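Local coordinates for protein Cas13d (uncultured Ruminococcus sp, PDB 6IV9) that binds CRISPR RNA as a Cas13d effector and, through its two HEPN domains, matures that guide and cleaves target RNA, at residues 583-588 and 597-602. The protein carries 2 engineered substitutions. Numbering follows the deposited sequence.
Sequences MFRDAL and ITDDRI
F584 meets I602 through its CB alone, which lies 4.1 Å from I602 CG2; with CG anti to its carbonyl carbon (chi1 -74°), the ring turns off toward R619, T623 and I627 of helix 617-627. R585 has the largest share of the buried surface. Its chain runs out extended and bends at chi3 (-70°), which brings the guanidinium over to the start of helix 599-606. There NH2 is shared by two acceptors: D599 OD1 at 2.7 Å, a salt bridge met nearly along the carboxylate C-O axis, and I597 O at 2.9 Å, an almost straight bond that reaches the carbonyl from above its plane. NE adds a weak bond to D599 OD1 and NH1 a weak one to I597 O. The guanidinium and carboxylate planes stand 53° apart. Helices 581-591 and 599-606 are consecutive, joined by a short loop, and this arginine of the first bonds to the beginning of the second, where T598 is the N-cap, its OG1 accepting from R601 N. I602 CD1 lies over one guanidinium face, toward its rim, and also packs 3.6 Å from R585 CB. One turn on from F584, L588 places CD2 4.3 Å from I602 CG1 and also touches F699.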
loop_
_atom_site.group_PDB
_atom_site.type_symbol
_atom_site.label_atom_id
_atom_site.label_comp_id
_atom_site.label_asym_id
_atom_site.label_seq_id
_atom_site.Cartn_x
_atom_site.Cartn_y
_atom_site.Cartn_z
ATOM N N MET A 583 13.626 -11.293 -19.997
ATOM C CA MET A 583 14.166 -10.559 -18.834
ATOM C C MET A 583 15.562 -10.019 -19.144
ATOM O O MET A 583 15.852 -8.912 -18.759
ATOM C CB MET A 583 14.192 -11.473 -17.618
ATOM C CG MET A 583 12.803 -11.870 -17.209
ATOM S SD MET A 583 12.815 -13.133 -15.978
ATOM C CE MET A 583 11.049 -13.366 -15.816
ATOM N N PHE A 584 16.384 -10.812 -19.817
ATOM C CA PHE A 584 17.747 -10.356 -20.178
ATOM C C PHE A 584 17.635 -9.173 -21.129
ATOM O O PHE A 584 18.374 -8.238 -21.001
ATOM C CB PHE A 584 18.582 -11.507 -20.727
ATOM C CG PHE A 584 19.018 -12.469 -19.659
ATOM C CD1 PHE A 584 19.897 -12.073 -18.676
ATOM C CD2 PHE A 584 18.513 -13.747 -19.610
ATOM C CE1 PHE A 584 20.272 -12.945 -17.677
ATOM C CE2 PHE A 584 18.901 -14.621 -18.616
ATOM C CZ PHE A 584 19.780 -14.219 -17.651
ATOM N N ARG A 585 16.704 -9.243 -22.067
ATOM C CA ARG A 585 16.528 -8.092 -22.976
ATOM C C ARG A 585 16.087 -6.877 -22.153
ATOM O O ARG A 585 16.593 -5.814 -22.401
ATOM C CB ARG A 585 15.518 -8.398 -24.079
ATOM C CG ARG A 585 15.144 -7.169 -24.883
ATOM C CD ARG A 585 14.190 -7.429 -26.022
ATOM N NE ARG A 585 14.797 -8.179 -27.102
ATOM C CZ ARG A 585 15.507 -7.649 -28.078
ATOM N NH1 ARG A 585 15.674 -6.347 -28.153
ATOM N NH2 ARG A 585 16.060 -8.427 -28.978
ATOM N N ASP A 586 15.186 -7.073 -21.193
ATOM C CA ASP A 586 14.714 -5.946 -20.358
ATOM C C ASP A 586 15.911 -5.357 -19.605
ATOM O O ASP A 586 16.049 -4.166 -19.601
ATOM C CB ASP A 586 13.634 -6.400 -19.374
ATOM C CG ASP A 586 12.272 -6.647 -19.990
ATOM O OD1 ASP A 586 12.033 -6.157 -21.090
ATOM O OD2 ASP A 586 11.482 -7.332 -19.367
ATOM N N ALA A 587 16.749 -6.204 -19.021
ATOM C CA ALA A 587 17.911 -5.721 -18.248
ATOM C C ALA A 587 18.926 -4.981 -19.125
ATOM O O ALA A 587 19.312 -3.895 -18.771
ATOM C CB ALA A 587 18.550 -6.864 -17.515
ATOM N N LEU A 588 19.317 -5.549 -20.255
ATOM C CA LEU A 588 20.290 -4.855 -21.132
ATOM C C LEU A 588 19.701 -3.537 -21.641
ATOM O O LEU A 588 20.409 -2.588 -21.671
ATOM C CB LEU A 588 20.655 -5.779 -22.293
ATOM C CG LEU A 588 21.839 -6.697 -22.032
ATOM C CD1 LEU A 588 21.641 -7.513 -20.780
ATOM C CD2 LEU A 588 22.104 -7.592 -23.224
ATOM N N ILE A 597 19.231 -4.565 -31.442
ATOM C CA ILE A 597 19.890 -5.839 -31.064
ATOM C C ILE A 597 18.858 -6.968 -31.175
ATOM O O ILE A 597 17.725 -6.783 -30.751
ATOM C CB ILE A 597 20.465 -5.718 -29.648
ATOM C CG1 ILE A 597 21.234 -6.971 -29.250
ATOM C CG2 ILE A 597 19.359 -5.406 -28.660
ATOM C CD1 ILE A 597 22.143 -6.778 -28.084
ATOM N N THR A 598 19.266 -8.090 -31.754
ATOM C CA THR A 598 18.376 -9.259 -31.947
ATOM C C THR A 598 18.408 -10.162 -30.713
ATOM O O THR A 598 19.366 -10.122 -29.977
ATOM C CB THR A 598 18.794 -10.063 -33.181
ATOM O OG1 THR A 598 20.052 -10.668 -32.916
ATOM C CG2 THR A 598 18.922 -9.221 -34.424
ATOM N N ASP A 599 17.405 -11.020 -30.580
ATOM C CA ASP A 599 17.337 -11.994 -29.464
ATOM C C ASP A 599 18.551 -12.920 -29.559
ATOM O O ASP A 599 19.129 -13.245 -28.541
ATOM C CB ASP A 599 16.044 -12.811 -29.530
ATOM C CG ASP A 599 14.788 -12.030 -29.193
ATOM O OD1 ASP A 599 14.914 -10.869 -28.805
ATOM O OD2 ASP A 599 13.695 -12.599 -29.317
ATOM N N ASP A 600 18.921 -13.317 -30.772
ATOM C CA ASP A 600 20.082 -14.221 -30.938
ATOM C C ASP A 600 21.345 -13.510 -30.437
ATOM O O ASP A 600 22.167 -14.150 -29.825
ATOM C CB ASP A 600 20.154 -14.783 -32.361
ATOM C CG ASP A 600 19.072 -15.809 -32.689
ATOM O OD1 ASP A 600 18.578 -16.479 -31.770
ATOM O OD2 ASP A 600 18.741 -15.929 -33.869
ATOM N N ARG A 601 21.478 -12.219 -30.704
ATOM C CA ARG A 601 22.673 -11.474 -30.246
ATOM C C ARG A 601 22.734 -11.450 -28.713
ATOM O O ARG A 601 23.805 -11.553 -28.174
ATOM C CB ARG A 601 22.670 -10.063 -30.826
ATOM C CG ARG A 601 23.912 -9.268 -30.471
ATOM C CD ARG A 601 25.202 -10.017 -30.698
ATOM N NE ARG A 601 26.321 -9.137 -30.461
ATOM C CZ ARG A 601 27.494 -9.513 -30.002
ATOM N NH1 ARG A 601 27.841 -10.780 -30.040
ATOM N NH2 ARG A 601 28.335 -8.624 -29.519
ATOM N N ILE A 602 21.599 -11.264 -28.053
ATOM C CA ILE A 602 21.574 -11.238 -26.566
ATOM C C ILE A 602 21.998 -12.610 -26.064
ATOM O O ILE A 602 22.813 -12.681 -25.172
ATOM C CB ILE A 602 20.177 -10.865 -26.046
ATOM C CG1 ILE A 602 19.834 -9.412 -26.359
ATOM C CG2 ILE A 602 20.062 -11.164 -24.567
ATOM C CD1 ILE A 602 18.389 -9.086 -26.191
#